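Local coordinates for amphinase-2 (Rana pipiens, PDB 2P7S), which cleaves RNA as a secreted, cytotoxic endonuclease of the pancreatic ribonuclease family, hydrolysing polymeric RNA and the dinucleotides CpA and UpA, at residues Q19-F24 with F47-T52; F74-C79 with S90-F95. All coordinates share one frame; numbering follows the deposited sequence.

Contact 1. Residues Q19-F24 with F47-T52; sequences QSVADF and FIHSTT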
ATOM      1  N   GLN A  19      -2.390  10.228  -5.633  1.00 25.21           N
ATOM      2  CA  GLN A  19      -3.323  11.208  -5.069  1.00 27.26           C
ATOM      3  C   GLN A  19      -2.769  11.812  -3.784  1.00 26.03           C
ATOM      4  O   GLN A  19      -1.950  11.203  -3.105  1.00 25.83           O
ATOM      5  CB  GLN A  19      -4.665  10.552  -4.734  1.00 30.00           C
ATOM      6  CG  GLN A  19      -5.427   9.919  -5.888  1.00 31.31           C
ATOM      7  CD  GLN A  19      -6.663   9.169  -5.392  1.00 33.48           C
ATOM      8  OE1 GLN A  19      -7.570   9.770  -4.827  1.00 35.74           O
ATOM      9  NE2 GLN A  19      -6.690   7.851  -5.587  1.00 33.68           N
ATOM     10  N   SER A  20      -3.225  13.012  -3.446  1.00 25.31           N
ATOM     11  CA  SER A  20      -2.781  13.651  -2.217  1.00 24.50           C
ATOM     12  C   SER A  20      -3.641  13.079  -1.087  1.00 26.63           C
ATOM     13  O   SER A  20      -4.698  12.499  -1.340  1.00 25.76           O
ATOM     14  CB  SER A  20      -2.993  15.163  -2.295  1.00 24.67           C
ATOM     15  OG  SER A  20      -4.377  15.483  -2.287  1.00 25.95           O
ATOM     16  N   VAL A  21      -3.184  13.243   0.150  1.00 29.82           N
ATOM     17  CA  VAL A  21      -3.910  12.767   1.324  1.00 32.04           C
ATOM     18  C   VAL A  21      -5.295  13.417   1.400  1.00 33.11           C
ATOM     19  O   VAL A  21      -6.278  12.780   1.777  1.00 33.17           O
ATOM     20  CB  VAL A  21      -3.131  13.108   2.609  1.00 34.29           C
ATOM     21  CG1 VAL A  21      -3.951  12.767   3.835  1.00 35.19           C
ATOM     22  CG2 VAL A  21      -1.816  12.353   2.620  1.00 36.75           C
ATOM     23  N   ALA A  22      -5.365  14.688   1.025  1.00 33.82           N
ATOM     24  CA  ALA A  22      -6.622  15.427   1.062  1.00 34.33           C
ATOM     25  C   ALA A  22      -7.606  15.015  -0.030  1.00 35.15           C
ATOM     26  O   ALA A  22      -8.816  14.975   0.198  1.00 34.94           O
ATOM     27  CB  ALA A  22      -6.333  16.910   0.962  1.00 36.69           C
ATOM     28  N   ASP A  23      -7.095  14.714  -1.220  1.00 32.79           N
ATOM     29  CA  ASP A  23      -7.961  14.321  -2.324  1.00 33.15           C
ATOM     30  C   ASP A  23      -8.332  12.851  -2.297  1.00 33.33           C
ATOM     31  O   ASP A  23      -9.237  12.427  -3.014  1.00 33.81           O
ATOM     32  CB  ASP A  23      -7.302  14.622  -3.674  1.00 33.97           C
ATOM     33  CG  ASP A  23      -7.222  16.101  -3.963  1.00 34.46           C
ATOM     34  OD1 ASP A  23      -8.139  16.832  -3.530  1.00 34.86           O
ATOM     35  OD2 ASP A  23      -6.253  16.526  -4.631  1.00 34.15           O
ATOM     36  N   PHE A  24      -7.630  12.071  -1.483  1.00 31.92           N
ATOM     37  CA  PHE A  24      -7.911  10.649  -1.420  1.00 29.58           C
ATOM     38  C   PHE A  24      -9.217  10.394  -0.688  1.00 27.69           C
ATOM     39  O   PHE A  24      -9.495  11.002   0.346  1.00 27.73           O
ATOM     40  CB  PHE A  24      -6.779   9.895  -0.716  1.00 29.73           C
ATOM     41  CG  PHE A  24      -6.823   8.411  -0.942  1.00 27.00           C
ATOM     42  CD1 PHE A  24      -6.304   7.858  -2.109  1.00 28.55           C
ATOM     43  CD2 PHE A  24      -7.437   7.573  -0.016  1.00 27.02           C
ATOM     44  CE1 PHE A  24      -6.397   6.482  -2.357  1.00 26.13           C
ATOM     45  CE2 PHE A  24      -7.540   6.206  -0.251  1.00 23.99           C
ATOM     46  CZ  PHE A  24      -7.019   5.657  -1.422  1.00 25.99           C
ATOM     47  N   PHE A  47      -2.765   2.678   1.757  1.00 19.70           N
ATOM     48  CA  PHE A  47      -2.273   3.305   0.539  1.00 21.06           C
ATOM     49  C   PHE A  47      -1.045   4.162   0.809  1.00 22.24           C
ATOM     50  O   PHE A  47      -0.991   4.894   1.795  1.00 23.03           O
ATOM     51  CB  PHE A  47      -3.374   4.164  -0.087  1.00 21.14           C
ATOM     52  CG  PHE A  47      -4.560   3.374  -0.551  1.00 21.65           C
ATOM     53  CD1 PHE A  47      -5.610   3.088   0.315  1.00 21.52           C
ATOM     54  CD2 PHE A  47      -4.608   2.880  -1.851  1.00 22.77           C
ATOM     55  CE1 PHE A  47      -6.691   2.319  -0.114  1.00 20.84           C
ATOM     56  CE2 PHE A  47      -5.684   2.106  -2.290  1.00 20.39           C
ATOM     57  CZ  PHE A  47      -6.727   1.824  -1.422  1.00 20.15           C
ATOM     58  N   ILE A  48      -0.072   4.085  -0.091  1.00 21.93           N
ATOM     59  CA  ILE A  48       1.177   4.825   0.053  1.00 22.87           C
ATOM     60  C   ILE A  48       1.183   6.012  -0.908  1.00 23.17           C
ATOM     61  O   ILE A  48       1.132   5.833  -2.124  1.00 22.84           O
ATOM     62  CB  ILE A  48       2.391   3.914  -0.269  1.00 22.30           C
ATOM     63  CG1 ILE A  48       2.270   2.591   0.486  1.00 22.29           C
ATOM     64  CG2 ILE A  48       3.685   4.614   0.107  1.00 23.37           C
ATOM     65  CD1 ILE A  48       3.118   1.471  -0.116  1.00 23.43           C
ATOM     66  N   HIS A  49       1.238   7.219  -0.354  1.00 23.23           N
ATOM     67  CA  HIS A  49       1.243   8.436  -1.160  1.00 25.38           C
ATOM     68  C   HIS A  49       2.672   8.730  -1.589  1.00 27.51           C
ATOM     69  O   HIS A  49       3.404   9.467  -0.916  1.00 28.65           O
ATOM     70  CB  HIS A  49       0.688   9.600  -0.337  1.00 24.06           C
ATOM     71  CG  HIS A  49      -0.744   9.422   0.056  1.00 23.21           C
ATOM     72  ND1 HIS A  49      -1.790   9.833  -0.742  1.00 21.59           N
ATOM     73  CD2 HIS A  49      -1.303   8.824   1.134  1.00 24.03           C
ATOM     74  CE1 HIS A  49      -2.933   9.493  -0.173  1.00 23.96           C
ATOM     75  NE2 HIS A  49      -2.666   8.879   0.967  1.00 24.96           N
ATOM     76  N   SER A  50       3.071   8.151  -2.712  1.00 27.93           N
ATOM     77  CA  SER A  50       4.427   8.333  -3.212  0.50 26.86           C
ATOM     78  C   SER A  50       4.586   7.838  -4.639  1.00 28.39           C
ATOM     79  O   SER A  50       3.738   7.103  -5.154  1.00 25.23           O
ATOM     80  CB  SER A  50       5.413   7.577  -2.310  0.50 26.11           C
ATOM     81  OG  SER A  50       6.690   7.442  -2.916  0.50 21.28           O
ATOM     82  N   THR A  51       5.680   8.251  -5.269  1.00 28.53           N
ATOM     83  CA  THR A  51       5.993   7.810  -6.614  1.00 29.39           C
ATOM     84  C   THR A  51       6.357   6.352  -6.331  1.00 28.24           C
ATOM     85  O   THR A  51       6.626   6.002  -5.182  1.00 28.46           O
ATOM     86  CB  THR A  51       7.213   8.561  -7.157  1.00 28.41           C
ATOM     87  OG1 THR A  51       8.191   8.675  -6.117  1.00 29.99           O
ATOM     88  CG2 THR A  51       6.818   9.964  -7.619  1.00 29.32           C
ATOM     89  N   THR A  52       6.365   5.511  -7.358  1.00 29.62           N
ATOM     90  CA  THR A  52       6.659   4.093  -7.175  1.00 29.25           C
ATOM     91  C   THR A  52       8.114   3.750  -6.877  1.00 28.62           C
ATOM     92  O   THR A  52       8.390   2.832  -6.105  1.00 27.10           O
ATOM     93  CB  THR A  52       6.231   3.288  -8.408  1.00 30.05           C
ATOM     94  OG1 THR A  52       7.006   3.700  -9.538  1.00 31.15           O
ATOM     95  CG2 THR A  52       4.759   3.508  -8.701  1.00 28.18           C
TER

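Contact 2. Residues F74-C79 with S90-F95; sequences FTLTTC and SNTTNF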
ATOM      1  N   PHE A  74       6.876   7.101   4.954  1.00 38.95           N
ATOM      2  CA  PHE A  74       5.974   7.509   3.878  1.00 36.43           C
ATOM      3  C   PHE A  74       4.664   8.020   4.457  1.00 34.89           C
ATOM      4  O   PHE A  74       4.343   7.747   5.611  1.00 35.91           O
ATOM      5  CB  PHE A  74       5.655   6.336   2.942  1.00 36.96           C
ATOM      6  CG  PHE A  74       6.854   5.756   2.259  1.00 35.98           C
ATOM      7  CD1 PHE A  74       7.696   4.873   2.928  1.00 37.25           C
ATOM      8  CD2 PHE A  74       7.147   6.096   0.943  1.00 35.77           C
ATOM      9  CE1 PHE A  74       8.813   4.335   2.294  1.00 36.31           C
ATOM     10  CE2 PHE A  74       8.261   5.566   0.300  1.00 35.77           C
ATOM     11  CZ  PHE A  74       9.094   4.684   0.978  1.00 35.68           C
ATOM     12  N   THR A  75       3.919   8.770   3.650  1.00 33.59           N
ATOM     13  CA  THR A  75       2.613   9.285   4.052  1.00 33.47           C
ATOM     14  C   THR A  75       1.657   8.142   3.726  1.00 31.66           C
ATOM     15  O   THR A  75       1.588   7.702   2.574  1.00 27.95           O
ATOM     16  CB  THR A  75       2.226  10.526   3.234  1.00 35.99           C
ATOM     17  OG1 THR A  75       3.220  11.539   3.415  1.00 39.51           O
ATOM     18  CG2 THR A  75       0.874  11.061   3.683  1.00 35.80           C
ATOM     19  N   LEU A  76       0.921   7.673   4.732  1.00 30.14           N
ATOM     20  CA  LEU A  76       0.020   6.535   4.570  1.00 29.15           C
ATOM     21  C   LEU A  76      -1.441   6.747   4.937  1.00 30.38           C
ATOM     22  O   LEU A  76      -1.746   7.257   6.013  1.00 33.20           O
ATOM     23  CB  LEU A  76       0.530   5.379   5.421  1.00 28.95           C
ATOM     24  CG  LEU A  76       1.990   4.973   5.263  1.00 27.22           C
ATOM     25  CD1 LEU A  76       2.397   4.129   6.461  1.00 27.77           C
ATOM     26  CD2 LEU A  76       2.175   4.208   3.962  1.00 25.53           C
ATOM     27  N   THR A  77      -2.337   6.332   4.045  1.00 25.70           N
ATOM     28  CA  THR A  77      -3.767   6.418   4.303  1.00 24.33           C
ATOM     29  C   THR A  77      -4.289   4.999   4.483  1.00 23.34           C
ATOM     30  O   THR A  77      -4.109   4.141   3.619  1.00 19.52           O
ATOM     31  CB  THR A  77      -4.527   7.069   3.143  1.00 24.08           C
ATOM     32  OG1 THR A  77      -4.193   8.456   3.080  1.00 23.88           O
ATOM     33  CG2 THR A  77      -6.032   6.916   3.335  1.00 25.60           C
ATOM     34  N   THR A  78      -4.923   4.747   5.617  1.00 23.23           N
ATOM     35  CA  THR A  78      -5.467   3.429   5.871  1.00 21.80           C
ATOM     36  C   THR A  78      -6.990   3.515   5.853  1.00 20.86           C
ATOM     37  O   THR A  78      -7.573   4.362   6.523  1.00 22.11           O
ATOM     38  CB  THR A  78      -4.974   2.886   7.241  1.00 22.66           C
ATOM     39  OG1 THR A  78      -3.560   2.659   7.176  1.00 23.64           O
ATOM     40  CG2 THR A  78      -5.673   1.581   7.588  1.00 23.65           C
ATOM     41  N   CYS A  79      -7.616   2.666   5.043  1.00 20.23           N
ATOM     42  CA  CYS A  79      -9.074   2.609   4.940  1.00 22.06           C
ATOM     43  C   CYS A  79      -9.521   1.381   5.730  1.00 22.08           C
ATOM     44  O   CYS A  79      -9.048   0.272   5.466  1.00 20.83           O
ATOM     45  CB  CYS A  79      -9.497   2.436   3.488  1.00 22.19           C
ATOM     46  SG  CYS A  79      -8.918   3.756   2.379  1.00 21.93           S
ATOM     47  N   SER A  90      -7.824   7.139   8.095  1.00 29.93           N
ATOM     48  CA  SER A  90      -6.789   7.684   8.959  1.00 31.19           C
ATOM     49  C   SER A  90      -5.508   7.833   8.153  1.00 30.26           C
ATOM     50  O   SER A  90      -5.217   7.028   7.274  1.00 30.81           O
ATOM     51  CB  SER A  90      -6.542   6.767  10.159  1.00 29.99           C
ATOM     52  OG  SER A  90      -5.864   5.594   9.773  1.00 35.39           O
ATOM     53  N   ASN A  91      -4.757   8.880   8.450  1.00 30.79           N
ATOM     54  CA  ASN A  91      -3.505   9.145   7.760  0.50 31.24           C
ATOM     55  C   ASN A  91      -2.379   9.312   8.761  1.00 32.88           C
ATOM     56  O   ASN A  91      -2.528  10.011   9.767  1.00 29.40           O
ATOM     57  CB  ASN A  91      -3.619  10.416   6.924  0.50 33.36           C
ATOM     58  CG  ASN A  91      -2.268  11.016   6.601  0.50 33.43           C
ATOM     59  OD1 ASN A  91      -1.457  10.414   5.898  0.50 35.09           O
ATOM     60  ND2 ASN A  91      -2.015  12.207   7.123  0.50 33.15           N
ATOM     61  N   THR A  92      -1.251   8.674   8.479  1.00 32.77           N
ATOM     62  CA  THR A  92      -0.093   8.750   9.351  1.00 35.28           C
ATOM     63  C   THR A  92       1.165   8.720   8.502  1.00 36.33           C
ATOM     64  O   THR A  92       1.123   8.378   7.320  1.00 36.52           O
ATOM     65  CB  THR A  92      -0.024   7.546  10.309  1.00 37.06           C
ATOM     66  OG1 THR A  92       0.243   6.357   9.553  1.00 37.53           O
ATOM     67  CG2 THR A  92      -1.344   7.373  11.063  1.00 37.39           C
ATOM     68  N   THR A  93       2.280   9.100   9.106  1.00 38.24           N
ATOM     69  CA  THR A  93       3.565   9.059   8.427  1.00 38.94           C
ATOM     70  C   THR A  93       4.299   8.025   9.256  1.00 38.76           C
ATOM     71  O   THR A  93       4.300   8.093  10.490  1.00 38.37           O
ATOM     72  CB  THR A  93       4.308  10.399   8.503  1.00 40.61           C
ATOM     73  OG1 THR A  93       4.551  10.730   9.875  1.00 45.77           O
ATOM     74  CG2 THR A  93       3.489  11.497   7.846  1.00 38.92           C
ATOM     75  N   ASN A  94       4.904   7.051   8.595  1.00 37.31           N
ATOM     76  CA  ASN A  94       5.592   6.001   9.324  1.00 37.53           C
ATOM     77  C   ASN A  94       6.365   5.164   8.326  1.00 37.35           C
ATOM     78  O   ASN A  94       6.289   5.394   7.116  1.00 37.47           O
ATOM     79  CB  ASN A  94       4.554   5.119  10.024  1.00 38.26           C
ATOM     80  CG  ASN A  94       5.129   4.347  11.197  1.00 39.06           C
ATOM     81  OD1 ASN A  94       6.344   4.203  11.332  1.00 40.81           O
ATOM     82  ND2 ASN A  94       4.247   3.839  12.052  1.00 39.33           N
ATOM     83  N   PHE A  95       7.119   4.200   8.836  1.00 36.10           N
ATOM     84  CA  PHE A  95       7.869   3.308   7.973  1.00 35.62           C
ATOM     85  C   PHE A  95       6.843   2.244   7.617  1.00 34.73           C
ATOM     86  O   PHE A  95       5.741   2.227   8.177  1.00 32.37           O
ATOM     87  CB  PHE A  95       9.031   2.647   8.724  1.00 39.37           C
ATOM     88  CG  PHE A  95       9.881   3.603   9.509  1.00 43.10           C
ATOM     89  CD1 PHE A  95       9.462   4.066  10.755  1.00 45.14           C
ATOM     90  CD2 PHE A  95      11.101   4.044   9.003  1.00 44.15           C
ATOM     91  CE1 PHE A  95      10.249   4.956  11.486  1.00 45.96           C
ATOM     92  CE2 PHE A  95      11.893   4.932   9.724  1.00 44.73           C
ATOM     93  CZ  PHE A  95      11.467   5.389  10.969  1.00 45.94           C
TER
HETATM   94  O   HOH W   1      -2.018   5.226   8.191  1.00 29.62           O

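Contact 1. Residues Q19-F24 with F47-T52
A single imidazole, that of His49 at the end of strand 45-49, is held by the loop 19-24 at its rim and over one face at once. Its ND1-H points at the carbonyl of Gln19, ND1 to O 2.7 Å and nearly straight at 166°; the oxygen lies in the ring plane, the donor above the carbonyl plane. Over the ring centre comes CG2 of Val21, a CH-pi contact of 3.9 Å from that methyl to the His49 centroid. The imidazole edge meets the Phe24 face in an offset edge-to-face pair, planes at 86°, with Phe24 CB at the edge of the imidazole. Phe24, its CG anti to the backbone N (chi1 -164°), drives CZ onto the middle of the Phe47 ring, 3.4 Å from Phe47 CD1. This aromatic cluster joins the loop before helix 26-29 to strand 45-49; flat apolar rings suit the buried Phe24 and Phe47, the latter beside Asn45, which probably binds substrate. An alanine in place of His49 would probably loosen the loop, which would lose its bond at Gln19 O and the surface under Val21. NE2 is hydrogen-bonded to Thr77 OG1, fixing the ring's rotation from two sides; donation to a carbonyl is consistent with a proton on ND1.

Contact 2. Residues F74-C79 with S90-F95
The beta hairpin of strands 74-83 and 86-101, a central element of the pancreatic ribonuclease fold, supplies this contact. Its strands run antiparallel, 152° between their directions, and three hydrogen-bonded pairs join them: Phe74 with Asn94, Leu76 with Thr92 and Thr78 with Ser90. Each pair makes two N-H to C=O bonds. The bond from Leu76 N to Thr92 O is short, 2.7 Å, and runs almost along the carbonyl axis, whereas Phe74 N approaches Asn94 O from above the carbonyl plane. At the non-hydrogen-bonded pairs the backbones come closer, and there CA-H...O contacts also form, as from Asn91 CA to Leu76 O, 3.1 Å.

Threonine, branched at CB, suits these extended positions. Thr75 and Thr77 share one face with Asn91 and Thr93; on this face the methyl CG2 of Thr75 packs against Val21 of the loop 19-24. The other face carries Phe74, Leu76, Thr78, Ser90, Thr92 and Asn94. There the backbone register puts Leu76 CB 3.6 Å from Thr92 O, and CG, anti to the carbonyl carbon (chi1 -51°), carries Leu76 CD1 to 4.1 Å from Asn94 O. A water links three groups across this face: it donates to Leu76 O at 3.0 Å and is hydrogen-bonded to the hydroxyls of Thr78 and Thr92, its distance to Thr92 OG1 being 2.9 Å.

Thr78 OG1 is also hydrogen-bonded to OG1 of Thr46, a residue that probably binds substrate. Strand 45-49 pairs with 74-83 on the side away from 86-101, with Phe74 and Leu76 touching Ile48, while Leu76 and Asn94 reach Thr111 of strand 104-111. Cys79 ties its strand to helix 26-29 through the disulfide with Cys26.

Overall arrangement
Contacts 1 and 2 meet along strand 74-83, which pairs with 45-49 on one side and with 86-101 on the other. A probable hydrogen bond from Phe47 N to Thr77 O joins them, and Phe47 also packs on Cys79. Each contact is partly buried. In contact 1 the phenylalanines are buried, and side chains of the strand end meet a loop that offers a backbone carbonyl as well as Val21 and Phe24, with aromatic rings and one imidazole bond doing the work. In contact 2 the backbone carries the regular bonding; the 74-79 strand is the more buried, whereas Asn91, Thr92 and Thr93 opposite are exposed, where polar side chains suit.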